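Local coordinates for biogenic amine-binding protein (PDB 4GE1) that binds small biogenic amines such as serotonin and norepinephrine within a salivary lipocalin barrel, probably lowering their free concentration at the insect's feeding site, at residues Ser3-Val8 with His124-Ala129; Trp24-Tyr29 with Asn42-Leu47; His28-Asp33 with Asp132-Ala137. All coordinates share one frame; numbering follows the deposited sequence.

Interaction 1 (Ser3-Val8 with His124-Ala129); sequences SGCSTV and HVCDPA. With TSS (2-(1H-indol-3-yl)ethanamine), chain E.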
loop_
_atom_site.group_PDB
_atom_site.type_symbol
_atom_site.label_atom_id
_atom_site.label_comp_id
_atom_site.label_asym_id
_atom_site.label_seq_id
_atom_site.Cartn_x
_atom_site.Cartn_y
_atom_site.Cartn_z
ATOM N N SER A 3 4.224 5.841 -21.999
ATOM C CA SER A 3 3.007 6.496 -21.529
ATOM C C SER A 3 2.223 5.615 -20.555
ATOM O O SER A 3 2.303 4.383 -20.607
ATOM C CB SER A 3 2.117 6.898 -22.712
ATOM O OG SER A 3 1.638 5.758 -23.406
ATOM N N GLY A 4 1.482 6.259 -19.658
ATOM C CA GLY A 4 0.557 5.570 -18.771
ATOM C C GLY A 4 1.172 4.723 -17.670
ATOM O O GLY A 4 2.391 4.690 -17.487
ATOM N N CYS A 5 0.303 4.049 -16.921
ATOM C CA CYS A 5 0.721 3.106 -15.893
ATOM C C CYS A 5 1.033 1.764 -16.541
ATOM O O CYS A 5 0.342 1.341 -17.469
ATOM C CB CYS A 5 -0.384 2.936 -14.850
ATOM S SG CYS A 5 -0.547 4.313 -13.694
ATOM N N SER A 6 2.080 1.100 -16.063
ATOM C CA SER A 6 2.410 -0.230 -16.554
ATOM C C SER A 6 1.290 -1.201 -16.202
ATOM O O SER A 6 0.624 -1.048 -15.179
ATOM C CB SER A 6 3.729 -0.717 -15.947
ATOM O OG SER A 6 4.816 0.097 -16.349
ATOM N N THR A 7 1.072 -2.192 -17.059
ATOM C CA THR A 7 0.171 -3.287 -16.726
ATOM C C THR A 7 1.021 -4.453 -16.247
ATOM O O THR A 7 2.004 -4.817 -16.893
ATOM C CB THR A 7 -0.686 -3.725 -17.930
ATOM O OG1 THR A 7 0.135 -4.402 -18.889
ATOM C CG2 THR A 7 -1.338 -2.519 -18.586
ATOM N N VAL A 8 0.663 -5.021 -15.103
ATOM C CA VAL A 8 1.406 -6.152 -14.561
ATOM C C VAL A 8 0.462 -7.310 -14.260
ATOM O O VAL A 8 -0.698 -7.097 -13.896
ATOM C CB VAL A 8 2.198 -5.773 -13.276
ATOM C CG1 VAL A 8 2.929 -4.449 -13.457
ATOM C CG2 VAL A 8 1.281 -5.705 -12.078
ATOM N N HIS A 124 2.035 -3.338 -7.120
ATOM C CA HIS A 124 2.334 -2.213 -7.988
ATOM C C HIS A 124 1.163 -1.240 -7.915
ATOM O O HIS A 124 0.012 -1.623 -8.157
ATOM C CB HIS A 124 2.556 -2.684 -9.429
ATOM C CG HIS A 124 2.623 -1.567 -10.425
ATOM N ND1 HIS A 124 1.533 -1.158 -11.158
ATOM C CD2 HIS A 124 3.655 -0.773 -10.804
ATOM C CE1 HIS A 124 1.888 -0.158 -11.951
ATOM N NE2 HIS A 124 3.167 0.093 -11.754
ATOM N N VAL A 125 1.454 0.005 -7.544
ATOM C CA VAL A 125 0.434 1.042 -7.448
ATOM C C VAL A 125 0.766 2.193 -8.376
ATOM O O VAL A 125 1.909 2.643 -8.429
ATOM C CB VAL A 125 0.314 1.594 -6.032
ATOM C CG1 VAL A 125 -0.878 2.543 -5.941
ATOM C CG2 VAL A 125 0.186 0.460 -5.031
ATOM N N CYS A 126 -0.228 2.678 -9.108
ATOM C CA CYS A 126 0.029 3.741 -10.071
ATOM C C CYS A 126 -1.169 4.649 -10.310
ATOM O O CYS A 126 -2.311 4.206 -10.290
ATOM C CB CYS A 126 0.506 3.146 -11.394
ATOM S SG CYS A 126 1.120 4.387 -12.523
ATOM N N ASP A 127 -0.890 5.926 -10.540
ATOM C CA ASP A 127 -1.931 6.917 -10.769
ATOM C C ASP A 127 -1.954 7.285 -12.240
ATOM O O ASP A 127 -0.976 7.807 -12.760
ATOM C CB ASP A 127 -1.661 8.158 -9.916
ATOM C CG ASP A 127 -2.741 9.216 -10.056
ATOM O OD1 ASP A 127 -3.544 9.150 -11.015
ATOM O OD2 ASP A 127 -2.776 10.130 -9.204
ATOM N N PRO A 128 -3.076 7.009 -12.918
ATOM C CA PRO A 128 -3.240 7.256 -14.355
ATOM C C PRO A 128 -3.056 8.729 -14.704
ATOM O O PRO A 128 -2.722 9.057 -15.842
ATOM C CB PRO A 128 -4.687 6.839 -14.618
ATOM C CG PRO A 128 -5.023 5.903 -13.510
ATOM C CD PRO A 128 -4.271 6.392 -12.324
ATOM N N ALA A 129 -3.279 9.604 -13.730
ATOM C CA ALA A 129 -3.116 11.037 -13.939
ATOM C C ALA A 129 -1.701 11.483 -13.586
ATOM O O ALA A 129 -1.319 12.625 -13.838
ATOM C CB ALA A 129 -4.139 11.810 -13.120
HETATM N N1 TSS E . -0.950 4.760 0.359
HETATM C CA TSS E . -0.706 5.031 -1.037
HETATM C CB TSS E . 0.198 4.087 -1.766
HETATM C CG TSS E . 0.114 2.634 -1.421
HETATM C CD1 TSS E . 1.073 1.887 -0.753
HETATM N NE1 TSS E . 0.645 0.612 -0.643
HETATM C CE2 TSS E . -0.603 0.497 -1.221
HETATM C CD2 TSS E . -0.952 1.729 -1.714
HETATM C CZ2 TSS E . -1.485 -0.609 -1.359
HETATM C CH2 TSS E . -2.705 -0.449 -2.009
HETATM C CZ3 TSS E . -3.060 0.805 -2.511
HETATM C CE3 TSS E . -2.194 1.895 -2.369
HETATM O O HOH W 1 4.043 2.174 -13.930
#
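A covalent bond carries this contact: SG of C5 and SG of C126 lie 2.0 Å apart, a disulfide whose central torsion of -83° is close to the relaxed right-angle value. The two halves reach it differently. In C5 the sulfur sits beside the backbone N (chi1 -76°), whereas in C126 it stands anti to the backbone N (chi1 -170°). The bridge thus draws an irregular N-terminal run onto a regular strand, with the CA atoms of C5 and C126 5.9 Å apart. C5 SG also rests against the backbone of the next residue, 3.6 Å from D127 N, and the same sulfur comes within loose reach of CD of P128.

Past the bridge the contact passes to H124. CG1 of V8 lies over one face of the imidazole, offset toward the rim, 4.2 Å from H124 CG. At the ring edge, in its plane, one water is hydrogen-bonded to H124 NE2 at 3.1 Å; the same water accepts from the backbone N of S6 and so links the loop to the strand through solvent. Farther along, OD1 of D127 accepts from A129 N at 2.8 Å, from above the carboxylate plane, closing an Asx turn.

V125 points the other way, into the barrel, where its CG2 lies 3.7 Å from CD2 of the bound tryptamine indole. One strand therefore carries the tether on its outer side and ligand contact on its inner side, as a calycin barrel wall allows. Strand 120-127 lies between strands 102-115 and 130-140: C126 bonds through its backbone to Q109, V125 to L135, and V8 packs on S111 and Y136, so the N-terminal loop preceding helix 16-19 lies across all three strands.

Interaction 2 (Trp24-Tyr29 with Asn42-Leu47); sequences WYITHY and NCTKFL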
loop_
_atom_site.group_PDB
_atom_site.type_symbol
_atom_site.label_atom_id
_atom_site.label_comp_id
_atom_site.label_asym_id
_atom_site.label_seq_id
_atom_site.Cartn_x
_atom_site.Cartn_y
_atom_site.Cartn_z
ATOM N N TRP A 24 -0.601 -4.026 7.471
ATOM C CA TRP A 24 0.599 -4.299 6.683
ATOM C C TRP A 24 1.684 -3.256 6.939
ATOM O O TRP A 24 1.388 -2.087 7.142
ATOM C CB TRP A 24 0.271 -4.254 5.186
ATOM C CG TRP A 24 -0.594 -5.395 4.675
ATOM C CD1 TRP A 24 -1.945 -5.375 4.464
ATOM C CD2 TRP A 24 -0.150 -6.700 4.280
ATOM N NE1 TRP A 24 -2.368 -6.588 3.971
ATOM C CE2 TRP A 24 -1.284 -7.416 3.850
ATOM C CE3 TRP A 24 1.098 -7.331 4.251
ATOM C CZ2 TRP A 24 -1.208 -8.731 3.404
ATOM C CZ3 TRP A 24 1.170 -8.627 3.807
ATOM C CH2 TRP A 24 0.025 -9.318 3.392
ATOM N N TYR A 25 2.941 -3.687 6.913
ATOM C CA TYR A 25 4.064 -2.769 6.952
ATOM C C TYR A 25 4.736 -2.758 5.582
ATOM O O TYR A 25 4.953 -3.813 4.983
ATOM C CB TYR A 25 5.083 -3.198 8.006
ATOM C CG TYR A 25 4.567 -3.141 9.424
ATOM C CD1 TYR A 25 3.970 -4.251 10.012
ATOM C CD2 TYR A 25 4.675 -1.981 10.175
ATOM C CE1 TYR A 25 3.490 -4.205 11.312
ATOM C CE2 TYR A 25 4.199 -1.925 11.478
ATOM C CZ TYR A 25 3.604 -3.040 12.038
ATOM O OH TYR A 25 3.136 -2.994 13.332
ATOM N N ILE A 26 5.052 -1.567 5.089
ATOM C CA ILE A 26 5.785 -1.435 3.833
ATOM C C ILE A 26 7.278 -1.462 4.127
ATOM O O ILE A 26 7.829 -0.518 4.692
ATOM C CB ILE A 26 5.390 -0.163 3.078
ATOM C CG1 ILE A 26 3.865 -0.125 2.911
ATOM C CG2 ILE A 26 6.076 -0.121 1.715
ATOM C CD1 ILE A 26 3.378 0.861 1.888
ATOM N N THR A 27 7.921 -2.565 3.764
ATOM C CA THR A 27 9.306 -2.795 4.151
ATOM C C THR A 27 10.322 -2.323 3.108
ATOM O O THR A 27 11.401 -1.849 3.457
ATOM C CB THR A 27 9.543 -4.282 4.464
ATOM O OG1 THR A 27 9.122 -5.080 3.349
ATOM C CG2 THR A 27 8.753 -4.687 5.700
ATOM N N HIS A 28 9.975 -2.468 1.835
ATOM C CA HIS A 28 10.871 -2.123 0.734
ATOM C C HIS A 28 10.036 -1.536 -0.385
ATOM O O HIS A 28 8.879 -1.923 -0.569
ATOM C CB HIS A 28 11.565 -3.369 0.181
ATOM C CG HIS A 28 12.368 -4.127 1.192
ATOM N ND1 HIS A 28 11.791 -4.865 2.199
ATOM C CD2 HIS A 28 13.706 -4.275 1.333
ATOM C CE1 HIS A 28 12.738 -5.432 2.925
ATOM N NE2 HIS A 28 13.909 -5.088 2.422
ATOM N N TYR A 29 10.619 -0.624 -1.156
ATOM C CA TYR A 29 9.879 -0.050 -2.271
ATOM C C TYR A 29 10.685 0.821 -3.220
ATOM O O TYR A 29 11.656 1.473 -2.830
ATOM C CB TYR A 29 8.672 0.738 -1.758
ATOM C CG TYR A 29 9.001 1.970 -0.950
ATOM C CD1 TYR A 29 9.242 3.191 -1.566
ATOM C CD2 TYR A 29 9.029 1.921 0.442
ATOM C CE1 TYR A 29 9.511 4.331 -0.815
ATOM C CE2 TYR A 29 9.292 3.052 1.197
ATOM C CZ TYR A 29 9.534 4.254 0.573
ATOM O OH TYR A 29 9.806 5.370 1.350
ATOM N N ASN A 42 10.143 6.850 3.850
ATOM C CA ASN A 42 9.159 6.770 4.939
ATOM C C ASN A 42 8.932 5.378 5.545
ATOM O O ASN A 42 9.259 4.350 4.937
ATOM C CB ASN A 42 7.793 7.291 4.475
ATOM C CG ASN A 42 7.848 8.695 3.908
ATOM O OD1 ASN A 42 8.152 9.659 4.613
ATOM N ND2 ASN A 42 7.504 8.822 2.634
ATOM N N CYS A 43 8.351 5.370 6.747
ATOM C CA CYS A 43 7.883 4.161 7.410
ATOM C C CYS A 43 6.369 4.162 7.281
ATOM O O CYS A 43 5.686 5.029 7.849
ATOM C CB CYS A 43 8.243 4.193 8.896
ATOM S SG CYS A 43 9.998 4.444 9.233
ATOM N N THR A 44 5.838 3.218 6.519
ATOM C CA THR A 44 4.400 3.177 6.313
ATOM C C THR A 44 3.774 1.922 6.914
ATOM O O THR A 44 4.263 0.808 6.731
ATOM C CB THR A 44 4.014 3.303 4.827
ATOM O OG1 THR A 44 4.314 4.630 4.356
ATOM C CG2 THR A 44 2.513 3.039 4.658
ATOM N N LYS A 45 2.702 2.123 7.665
ATOM C CA LYS A 45 1.882 1.021 8.139
ATOM C C LYS A 45 0.471 1.339 7.694
ATOM O O LYS A 45 0.056 2.505 7.701
ATOM C CB LYS A 45 1.950 0.908 9.665
ATOM C CG LYS A 45 0.986 -0.104 10.266
ATOM C CD LYS A 45 1.193 -0.238 11.773
ATOM C CE LYS A 45 0.322 -1.349 12.357
ATOM N NZ LYS A 45 0.622 -1.603 13.805
ATOM N N PHE A 46 -0.269 0.324 7.269
ATOM C CA PHE A 46 -1.668 0.571 6.962
ATOM C C PHE A 46 -2.624 -0.457 7.540
ATOM O O PHE A 46 -2.254 -1.602 7.815
ATOM C CB PHE A 46 -1.928 0.891 5.472
ATOM C CG PHE A 46 -1.570 -0.209 4.498
ATOM C CD1 PHE A 46 -2.567 -0.973 3.901
ATOM C CD2 PHE A 46 -0.254 -0.423 4.113
ATOM C CE1 PHE A 46 -2.255 -1.963 2.959
ATOM C CE2 PHE A 46 0.068 -1.406 3.164
ATOM C CZ PHE A 46 -0.937 -2.183 2.598
ATOM N N LEU A 47 -3.849 -0.002 7.767
ATOM C CA LEU A 47 -4.880 -0.813 8.392
ATOM C C LEU A 47 -6.052 -0.905 7.434
ATOM O O LEU A 47 -6.498 0.105 6.895
ATOM C CB LEU A 47 -5.327 -0.137 9.696
ATOM C CG LEU A 47 -6.079 -0.955 10.740
ATOM C CD1 LEU A 47 -5.156 -2.011 11.313
ATOM C CD2 LEU A 47 -6.603 -0.044 11.845
HETATM O O HOH W 2 7.588 2.146 4.299
#
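Backbone hydrogen bonds pair W24 with F46: W24 N donates to F46 O at 3.0 Å and F46 N to W24 O at 2.9 Å. Next along, I26 N gives a nearly straight bond to T44 O (175° at the hydrogen). Farther on, one water donates to I26 O and N42 O and accepts from T44 N, bridging the strands as they part.

Apolar packing fills the face bearing W24, I26, T44 and F46. CB of W24 stands over the F46 ring in a CH-pi contact, 3.8 Å from the centroid, toward the rim. CG of F46 is set between backbone N and carbonyl carbon (chi1 62°). Besides meeting W24 CB over its face, the phenyl ring has I26 CG1 at its CE2 edge, near the ring plane. The indole five-membered ring is nearly parallel to the phenyl but slid away, with little overlap. I26 CD1 touches CG2 of T44 at 3.6 Å.

These strands, with axes 153° apart, form the first hairpin of the lipocalin barrel. I26 belongs to the tryptamine pocket, while F60 stacks on F46 from the next strand. C43 is disulfide-bonded to C177, joining the hairpin to the C-terminal region.

Polar side-chain bonds lie at two places. On the face bearing Y25 and K45, the two side chains run side by side; the lysine, extended throughout, passes along the tyrosine, its CD 3.5 Å from Y25 CE2, and donates from NZ to Y25 OH at 2.9 Å. The same NZ makes a salt bridge with D181. Near the loop that connects the two strands, N42 N donates to Y29 OH at 2.9 Å, and that hydroxyl is also hydrogen-bonded to D40 O.

Interaction 3 (His28-Asp33 with Asp132-Ala137); sequences HYKLGD and DYYLYA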
loop_
_atom_site.group_PDB
_atom_site.type_symbol
_atom_site.label_atom_id
_atom_site.label_comp_id
_atom_site.label_asym_id
_atom_site.label_seq_id
_atom_site.Cartn_x
_atom_site.Cartn_y
_atom_site.Cartn_z
ATOM N N HIS A 28 9.975 -2.468 1.835
ATOM C CA HIS A 28 10.871 -2.123 0.734
ATOM C C HIS A 28 10.036 -1.536 -0.385
ATOM O O HIS A 28 8.879 -1.923 -0.569
ATOM C CB HIS A 28 11.565 -3.369 0.181
ATOM C CG HIS A 28 12.368 -4.127 1.192
ATOM N ND1 HIS A 28 11.791 -4.865 2.199
ATOM C CD2 HIS A 28 13.706 -4.275 1.333
ATOM C CE1 HIS A 28 12.738 -5.432 2.925
ATOM N NE2 HIS A 28 13.909 -5.088 2.422
ATOM N N TYR A 29 10.619 -0.624 -1.156
ATOM C CA TYR A 29 9.879 -0.050 -2.271
ATOM C C TYR A 29 10.685 0.821 -3.220
ATOM O O TYR A 29 11.656 1.473 -2.830
ATOM C CB TYR A 29 8.672 0.738 -1.758
ATOM C CG TYR A 29 9.001 1.970 -0.950
ATOM C CD1 TYR A 29 9.242 3.191 -1.566
ATOM C CD2 TYR A 29 9.029 1.921 0.442
ATOM C CE1 TYR A 29 9.511 4.331 -0.815
ATOM C CE2 TYR A 29 9.292 3.052 1.197
ATOM C CZ TYR A 29 9.534 4.254 0.573
ATOM O OH TYR A 29 9.806 5.370 1.350
ATOM N N LYS A 30 10.257 0.820 -4.475
ATOM C CA LYS A 30 10.775 1.743 -5.469
ATOM C C LYS A 30 9.663 2.695 -5.860
ATOM O O LYS A 30 8.596 2.275 -6.313
ATOM C CB LYS A 30 11.263 1.007 -6.710
ATOM C CG LYS A 30 11.622 1.953 -7.864
ATOM C CD LYS A 30 12.204 1.199 -9.041
ATOM C CE LYS A 30 12.593 2.142 -10.173
ATOM N NZ LYS A 30 12.766 1.391 -11.442
ATOM N N LEU A 31 9.916 3.980 -5.657
ATOM C CA LEU A 31 8.998 5.029 -6.052
ATOM C C LEU A 31 9.558 5.790 -7.261
ATOM O O LEU A 31 10.559 6.490 -7.141
ATOM C CB LEU A 31 8.820 5.995 -4.894
ATOM C CG LEU A 31 8.042 7.261 -5.214
ATOM C CD1 LEU A 31 6.620 6.902 -5.603
ATOM C CD2 LEU A 31 8.063 8.191 -4.009
ATOM N N GLY A 32 8.915 5.659 -8.416
ATOM C CA GLY A 32 9.345 6.373 -9.619
ATOM C C GLY A 32 10.678 5.958 -10.236
ATOM O O GLY A 32 11.274 4.960 -9.839
ATOM N N ASP A 33 11.145 6.730 -11.219
ATOM C CA ASP A 33 12.409 6.442 -11.900
ATOM C C ASP A 33 13.641 7.129 -11.286
ATOM O O ASP A 33 14.748 6.592 -11.356
ATOM C CB ASP A 33 12.320 6.804 -13.391
ATOM C CG ASP A 33 11.435 5.853 -14.172
ATOM O OD1 ASP A 33 11.569 4.627 -13.982
ATOM O OD2 ASP A 33 10.611 6.334 -14.978
ATOM N N ASP A 132 4.184 9.053 -13.751
ATOM C CA ASP A 132 5.544 9.224 -13.265
ATOM C C ASP A 132 5.640 8.832 -11.798
ATOM O O ASP A 132 6.701 8.421 -11.328
ATOM C CB ASP A 132 6.030 10.663 -13.477
ATOM C CG ASP A 132 6.473 10.924 -14.909
ATOM O OD1 ASP A 132 6.484 9.962 -15.709
ATOM O OD2 ASP A 132 6.824 12.083 -15.232
ATOM N N TYR A 133 4.527 8.972 -11.079
ATOM C CA TYR A 133 4.402 8.410 -9.741
ATOM C C TYR A 133 3.926 6.971 -9.849
ATOM O O TYR A 133 2.724 6.707 -9.975
ATOM C CB TYR A 133 3.410 9.203 -8.883
ATOM C CG TYR A 133 2.828 8.401 -7.721
ATOM C CD1 TYR A 133 3.525 8.266 -6.525
ATOM C CD2 TYR A 133 1.583 7.783 -7.820
ATOM C CE1 TYR A 133 3.003 7.540 -5.466
ATOM C CE2 TYR A 133 1.060 7.051 -6.770
ATOM C CZ TYR A 133 1.775 6.935 -5.594
ATOM O OH TYR A 133 1.261 6.218 -4.534
ATOM N N TYR A 134 4.867 6.039 -9.830
ATOM C CA TYR A 134 4.492 4.645 -9.706
ATOM C C TYR A 134 5.231 4.049 -8.532
ATOM O O TYR A 134 6.336 4.484 -8.182
ATOM C CB TYR A 134 4.767 3.854 -10.988
ATOM C CG TYR A 134 6.233 3.668 -11.317
ATOM C CD1 TYR A 134 6.860 4.485 -12.249
ATOM C CD2 TYR A 134 6.987 2.669 -10.709
ATOM C CE1 TYR A 134 8.199 4.323 -12.561
ATOM C CE2 TYR A 134 8.338 2.498 -11.022
ATOM C CZ TYR A 134 8.932 3.328 -11.948
ATOM O OH TYR A 134 10.265 3.163 -12.275
ATOM N N LEU A 135 4.616 3.046 -7.925
ATOM C CA LEU A 135 5.191 2.427 -6.756
ATOM C C LEU A 135 5.224 0.917 -6.901
ATOM O O LEU A 135 4.213 0.287 -7.237
ATOM C CB LEU A 135 4.378 2.811 -5.518
ATOM C CG LEU A 135 4.830 2.229 -4.183
ATOM C CD1 LEU A 135 6.058 2.965 -3.701
ATOM C CD2 LEU A 135 3.706 2.339 -3.157
ATOM N N TYR A 136 6.398 0.346 -6.665
ATOM C CA TYR A 136 6.526 -1.087 -6.436
ATOM C C TYR A 136 6.865 -1.297 -4.964
ATOM O O TYR A 136 7.858 -0.759 -4.466
ATOM C CB TYR A 136 7.633 -1.680 -7.307
ATOM C CG TYR A 136 7.274 -1.835 -8.764
ATOM C CD1 TYR A 136 6.552 -2.936 -9.207
ATOM C CD2 TYR A 136 7.673 -0.890 -9.702
ATOM C CE1 TYR A 136 6.232 -3.089 -10.540
ATOM C CE2 TYR A 136 7.361 -1.034 -11.039
ATOM C CZ TYR A 136 6.642 -2.136 -11.452
ATOM O OH TYR A 136 6.327 -2.278 -12.779
ATOM N N ALA A 137 6.048 -2.072 -4.259
ATOM C CA ALA A 137 6.223 -2.204 -2.813
ATOM C C ALA A 137 6.211 -3.643 -2.310
ATOM O O ALA A 137 5.367 -4.448 -2.708
ATOM C CB ALA A 137 5.160 -1.378 -2.066
#
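Y29 and L135 pack on the densely filled inner face, where CD1 of the leucine lies 3.8 Å from Y29 CD1 and also approaches CB of L31. Beside them L31 CD1 touches Y133 CD1 at 3.5 Å, although the tyrosine is poorly ordered. The backbones are hydrogen-bonded as well: K30 N donates to Y136 O and Y136 N to K30 O, each at 2.9 Å, and G32 N donates to Y134 O at 2.8 Å. The Y134 ring belongs to this packed part too. Its CG is set between backbone N and carbonyl carbon (chi1 68°), and CA of G32 sits over one face of the ring in a CH-pi contact, 3.9 Å from the centroid.

Strands 28-31 and 134-137 are antiparallel, 164° between directions, and join the first barrel strand to the last long one, closing the lipocalin beta-barrel. Y133 and L135 both touch the bound tryptamine, which places this seam in the pocket wall.

The solvent side is confined to exposed D33 and partly exposed K30, which meet at the Y134 hydroxyl. This OH donates to D33 OD1 at 2.6 Å, reaching the acid from above the carboxylate plane; the two side chains cross at about a right angle, their flat groups 67° apart. K30 adds a weak bond from NZ to Y134 OH, at 3.2 Å.

From the N terminus, interaction 1 links residues 3-8 to 124-129, closing a loop of more than a hundred residues that spans most of the barrel strands. Interaction 2 follows, a hairpin joining 24-29 to 42-47 across a short connection, wholly within that long loop. Interaction 3 starts from the same first strand, sharing H28 and Y29, but closes a loop of 98 residues by reaching forward to 132-137, beyond the end of interaction 1, so these two cross. Strand 23-31 is thus paired on one edge with 43-50 and on the other with 130-140. Interactions 1 and 3 meet directly, H124 CD2 lying 3.3 Å from Y136 CZ, whereas interactions 1 and 2 do not touch.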